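Long-range contact in lipoprotein (Mycoplasma mycoides subsp. capri, PDB 7ADK), which probably acts as a surface-anchored protease of the chymotrypsin-like PA clan: residues Glu746-Ala755 with Tyr774-Leu785. Sequence-based numbering, arbitrary orientation.
Sequences EILPRFYAPA and YHASNETARTGL
The contact between 746-755 and 774-785 is a largely buried packing of a strand end and its following loop against a β-hairpin, centred on the rings of Y752 and Y774. It lies in the mixed sheet, where strand 737-747 pairs antiparallel with 783-792; the I747-A786 backbone bond belongs to that pairing. The rings form a T-shaped pair: centroids are 4.6 Å apart, planes meet at 66°, and the Y752 edge, led by CD2, stands over the face of Y774. With CG anti to the backbone N (chi1 -172°), the Y774 ring is directed at the loop, one face turned to that edge. P749 CG comes within 3.8 Å of Y774 CD1, while P754 and Y774 come from opposite directions, P754 CG near Y774 CE2 (4.0 Å). Y774 OH and S777 OG are hydrogen-bonded at 2.7 Å, with the donor undecided. These hydroxyls meet the loop carbonyls through weak bonds, Y774 OH to Y752 O (2.7 Å) and S777 OG to P754 O (3.3 Å), whose protons have competing acceptors. T783 OG1 donates to P749 O at 2.7 Å, the donor tilted 31° from the carbonyl plane. Further along, L748 CD1 and L785 CD2 meet at 3.7 Å, their side chains running alongside each other, and A753 CB packs on E779 CA. E779 OE1 forms a salt bridge with K642, and Y752 OH bonds to V635 O. The hairpin turn itself has a G1 bulge, R782 and T783 facing N778, and an Asx motif in which N778 OD1 accepts from A781 N. The loop continues toward S761, which touches both tyrosines. PA-clan membership and the antiparallel order 737-747, 783-792, 769-778, 761-765 are consistent with a chymotrypsin-like C-terminal barrel, in whose relatives the loop in this position leads to the nucleophile.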
loop_
_atom_site.group_PDB
_atom_site.type_symbol
_atom_site.label_atom_id
_atom_site.label_comp_id
_atom_site.label_asym_id
_atom_site.label_seq_id
_atom_site.Cartn_x
_atom_site.Cartn_y
_atom_site.Cartn_z
ATOM N N GLU B 746 -17.770 5.983 -27.700
ATOM C CA GLU B 746 -16.911 5.695 -26.558
ATOM C C GLU B 746 -15.700 6.626 -26.455
ATOM O O GLU B 746 -15.283 7.263 -27.418
ATOM C CB GLU B 746 -16.492 4.217 -26.527
ATOM C CG GLU B 746 -17.677 3.265 -26.359
ATOM C CD GLU B 746 -17.326 1.839 -25.928
ATOM O OE1 GLU B 746 -16.143 1.474 -25.822
ATOM O OE2 GLU B 746 -18.260 1.036 -25.732
ATOM N N ILE B 747 -15.172 6.711 -25.238
ATOM C CA ILE B 747 -14.175 7.671 -24.769
ATOM C C ILE B 747 -12.936 6.937 -24.254
ATOM O O ILE B 747 -13.070 5.879 -23.646
ATOM C CB ILE B 747 -14.814 8.526 -23.659
ATOM C CG1 ILE B 747 -16.093 9.265 -24.100
ATOM C CG2 ILE B 747 -13.823 9.501 -23.042
ATOM C CD1 ILE B 747 -15.935 10.231 -25.259
ATOM N N LEU B 748 -11.746 7.490 -24.485
ATOM C CA LEU B 748 -10.474 7.007 -23.942
ATOM C C LEU B 748 -9.914 8.000 -22.893
ATOM O O LEU B 748 -9.237 8.960 -23.260
ATOM C CB LEU B 748 -9.445 6.727 -25.057
ATOM C CG LEU B 748 -9.706 5.572 -26.038
ATOM C CD1 LEU B 748 -9.939 4.262 -25.303
ATOM C CD2 LEU B 748 -10.845 5.786 -27.026
ATOM N N PRO B 749 -10.188 7.794 -21.598
ATOM C CA PRO B 749 -9.564 8.522 -20.497
ATOM C C PRO B 749 -8.033 8.435 -20.449
ATOM O O PRO B 749 -7.456 7.361 -20.633
ATOM C CB PRO B 749 -10.182 7.891 -19.249
ATOM C CG PRO B 749 -10.722 6.545 -19.687
ATOM C CD PRO B 749 -11.208 6.900 -21.070
ATOM N N ARG B 750 -7.373 9.566 -20.158
ATOM C CA ARG B 750 -5.905 9.740 -20.225
ATOM C C ARG B 750 -5.079 8.841 -19.297
ATOM O O ARG B 750 -4.232 8.100 -19.789
ATOM C CB ARG B 750 -5.559 11.220 -20.009
ATOM C CG ARG B 750 -4.067 11.543 -20.086
ATOM C CD ARG B 750 -3.826 13.017 -19.782
ATOM N NE ARG B 750 -2.411 13.361 -19.895
ATOM C CZ ARG B 750 -1.802 14.420 -19.411
ATOM N NH1 ARG B 750 -2.424 15.383 -18.809
ATOM N NH2 ARG B 750 -0.523 14.525 -19.525
ATOM N N PHE B 751 -5.269 8.955 -17.983
ATOM C CA PHE B 751 -4.437 8.311 -16.961
ATOM C C PHE B 751 -5.237 7.238 -16.217
ATOM O O PHE B 751 -5.452 7.356 -15.017
ATOM C CB PHE B 751 -3.874 9.374 -15.989
ATOM C CG PHE B 751 -2.776 10.319 -16.462
ATOM C CD1 PHE B 751 -1.763 9.896 -17.345
ATOM C CD2 PHE B 751 -2.693 11.599 -15.886
ATOM C CE1 PHE B 751 -0.684 10.742 -17.644
ATOM C CE2 PHE B 751 -1.620 12.449 -16.194
ATOM C CZ PHE B 751 -0.604 12.013 -17.059
ATOM N N TYR B 752 -5.734 6.193 -16.886
ATOM C CA TYR B 752 -6.717 5.301 -16.250
ATOM C C TYR B 752 -6.735 3.866 -16.773
ATOM O O TYR B 752 -7.599 3.462 -17.552
ATOM C CB TYR B 752 -8.092 5.954 -16.342
ATOM C CG TYR B 752 -9.101 5.551 -15.279
ATOM C CD1 TYR B 752 -8.834 5.757 -13.915
ATOM C CD2 TYR B 752 -10.329 5.000 -15.657
ATOM C CE1 TYR B 752 -9.770 5.369 -12.937
ATOM C CE2 TYR B 752 -11.264 4.607 -14.691
ATOM C CZ TYR B 752 -10.984 4.781 -13.329
ATOM O OH TYR B 752 -11.885 4.339 -12.423
ATOM N N ALA B 753 -5.806 3.055 -16.275
ATOM C CA ALA B 753 -5.830 1.609 -16.435
ATOM C C ALA B 753 -5.855 0.872 -15.072
ATOM O O ALA B 753 -4.908 0.171 -14.720
ATOM C CB ALA B 753 -4.685 1.224 -17.366
ATOM N N PRO B 754 -6.918 1.032 -14.262
ATOM C CA PRO B 754 -7.098 0.325 -12.997
ATOM C C PRO B 754 -7.391 -1.170 -13.207
ATOM O O PRO B 754 -8.519 -1.595 -13.458
ATOM C CB PRO B 754 -8.252 1.047 -12.304
ATOM C CG PRO B 754 -9.090 1.559 -13.460
ATOM C CD PRO B 754 -8.022 1.956 -14.460
ATOM N N ALA B 755 -6.367 -1.994 -13.057
ATOM C CA ALA B 755 -6.458 -3.441 -13.200
ATOM C C ALA B 755 -7.392 -4.107 -12.171
ATOM O O ALA B 755 -7.412 -3.723 -11.004
ATOM C CB ALA B 755 -5.045 -4.012 -13.107
ATOM N N TYR B 774 -16.860 3.881 -17.553
ATOM C CA TYR B 774 -15.684 3.053 -17.813
ATOM C C TYR B 774 -15.954 1.568 -17.595
ATOM O O TYR B 774 -16.594 1.187 -16.613
ATOM C CB TYR B 774 -14.547 3.515 -16.928
ATOM C CG TYR B 774 -13.228 2.863 -17.224
ATOM C CD1 TYR B 774 -12.394 3.421 -18.204
ATOM C CD2 TYR B 774 -12.801 1.763 -16.458
ATOM C CE1 TYR B 774 -11.098 2.916 -18.374
ATOM C CE2 TYR B 774 -11.511 1.250 -16.638
ATOM C CZ TYR B 774 -10.652 1.840 -17.584
ATOM O OH TYR B 774 -9.369 1.430 -17.665
ATOM N N HIS B 775 -15.422 0.708 -18.466
ATOM C CA HIS B 775 -15.658 -0.742 -18.360
ATOM C C HIS B 775 -14.486 -1.667 -18.702
ATOM O O HIS B 775 -14.397 -2.734 -18.103
ATOM C CB HIS B 775 -16.898 -1.139 -19.159
ATOM C CG HIS B 775 -16.704 -1.226 -20.648
ATOM N ND1 HIS B 775 -16.807 -0.175 -21.546
ATOM C CD2 HIS B 775 -16.413 -2.361 -21.339
ATOM C CE1 HIS B 775 -16.590 -0.707 -22.752
ATOM N NE2 HIS B 775 -16.352 -2.012 -22.657
ATOM N N ALA B 776 -13.578 -1.289 -19.593
ATOM C CA ALA B 776 -12.434 -2.110 -19.981
ATOM C C ALA B 776 -11.124 -1.375 -19.740
ATOM O O ALA B 776 -11.035 -0.189 -20.027
ATOM C CB ALA B 776 -12.576 -2.512 -21.436
ATOM N N SER B 777 -10.096 -2.076 -19.267
ATOM C CA SER B 777 -8.750 -1.530 -19.045
ATOM C C SER B 777 -7.703 -2.167 -19.942
ATOM O O SER B 777 -7.806 -3.339 -20.291
ATOM C CB SER B 777 -8.288 -1.731 -17.606
ATOM O OG SER B 777 -9.168 -1.116 -16.707
ATOM N N ASN B 778 -6.664 -1.413 -20.264
ATOM C CA ASN B 778 -5.461 -1.905 -20.900
ATOM C C ASN B 778 -4.248 -1.210 -20.277
ATOM O O ASN B 778 -3.866 -0.107 -20.649
ATOM C CB ASN B 778 -5.613 -1.686 -22.405
ATOM C CG ASN B 778 -4.485 -2.291 -23.199
ATOM O OD1 ASN B 778 -3.374 -2.495 -22.733
ATOM N ND2 ASN B 778 -4.733 -2.589 -24.440
ATOM N N GLU B 779 -3.629 -1.857 -19.286
ATOM C CA GLU B 779 -2.480 -1.304 -18.561
ATOM C C GLU B 779 -1.174 -1.330 -19.358
ATOM O O GLU B 779 -0.200 -0.724 -18.928
ATOM C CB GLU B 779 -2.359 -1.946 -17.166
ATOM C CG GLU B 779 -2.002 -3.439 -17.160
ATOM C CD GLU B 779 -1.828 -4.000 -15.735
ATOM O OE1 GLU B 779 -2.543 -4.950 -15.346
ATOM O OE2 GLU B 779 -0.935 -3.555 -14.980
ATOM N N THR B 780 -1.152 -1.937 -20.546
ATOM C CA THR B 780 -0.047 -1.762 -21.509
ATOM C C THR B 780 -0.274 -0.531 -22.402
ATOM O O THR B 780 0.654 0.232 -22.633
ATOM C CB THR B 780 0.181 -3.035 -22.327
ATOM O OG1 THR B 780 0.407 -4.120 -21.457
ATOM C CG2 THR B 780 1.407 -2.958 -23.211
ATOM N N ALA B 781 -1.514 -0.266 -22.828
ATOM C CA ALA B 781 -1.923 0.998 -23.455
ATOM C C ALA B 781 -1.867 2.193 -22.493
ATOM O O ALA B 781 -1.802 3.339 -22.929
ATOM C CB ALA B 781 -3.362 0.870 -23.955
ATOM N N ARG B 782 -1.963 1.932 -21.186
ATOM C CA ARG B 782 -2.092 2.921 -20.119
ATOM C C ARG B 782 -3.393 3.740 -20.233
ATOM O O ARG B 782 -3.457 4.887 -19.812
ATOM C CB ARG B 782 -0.785 3.729 -19.972
ATOM C CG ARG B 782 0.488 2.871 -20.099
ATOM C CD ARG B 782 1.756 3.612 -19.672
ATOM N NE ARG B 782 2.962 2.878 -20.094
ATOM C CZ ARG B 782 3.755 3.163 -21.103
ATOM N NH1 ARG B 782 3.556 4.182 -21.889
ATOM N NH2 ARG B 782 4.786 2.422 -21.361
ATOM N N THR B 783 -4.440 3.147 -20.801
ATOM C CA THR B 783 -5.756 3.751 -21.006
ATOM C C THR B 783 -6.822 2.654 -20.995
ATOM O O THR B 783 -6.537 1.476 -20.802
ATOM C CB THR B 783 -5.746 4.613 -22.280
ATOM O OG1 THR B 783 -6.905 5.381 -22.445
ATOM C CG2 THR B 783 -5.623 3.821 -23.567
ATOM N N GLY B 784 -8.074 3.013 -21.180
ATOM C CA GLY B 784 -9.171 2.070 -21.298
ATOM C C GLY B 784 -10.422 2.751 -21.815
ATOM O O GLY B 784 -10.363 3.907 -22.201
ATOM N N LEU B 785 -11.549 2.057 -21.841
ATOM C CA LEU B 785 -12.704 2.428 -22.648
ATOM C C LEU B 785 -13.940 2.750 -21.811
ATOM O O LEU B 785 -14.268 2.016 -20.879
ATOM C CB LEU B 785 -12.978 1.296 -23.633
ATOM C CG LEU B 785 -11.821 1.050 -24.618
ATOM C CD1 LEU B 785 -11.411 -0.411 -24.610
ATOM C CD2 LEU B 785 -12.217 1.445 -26.025
#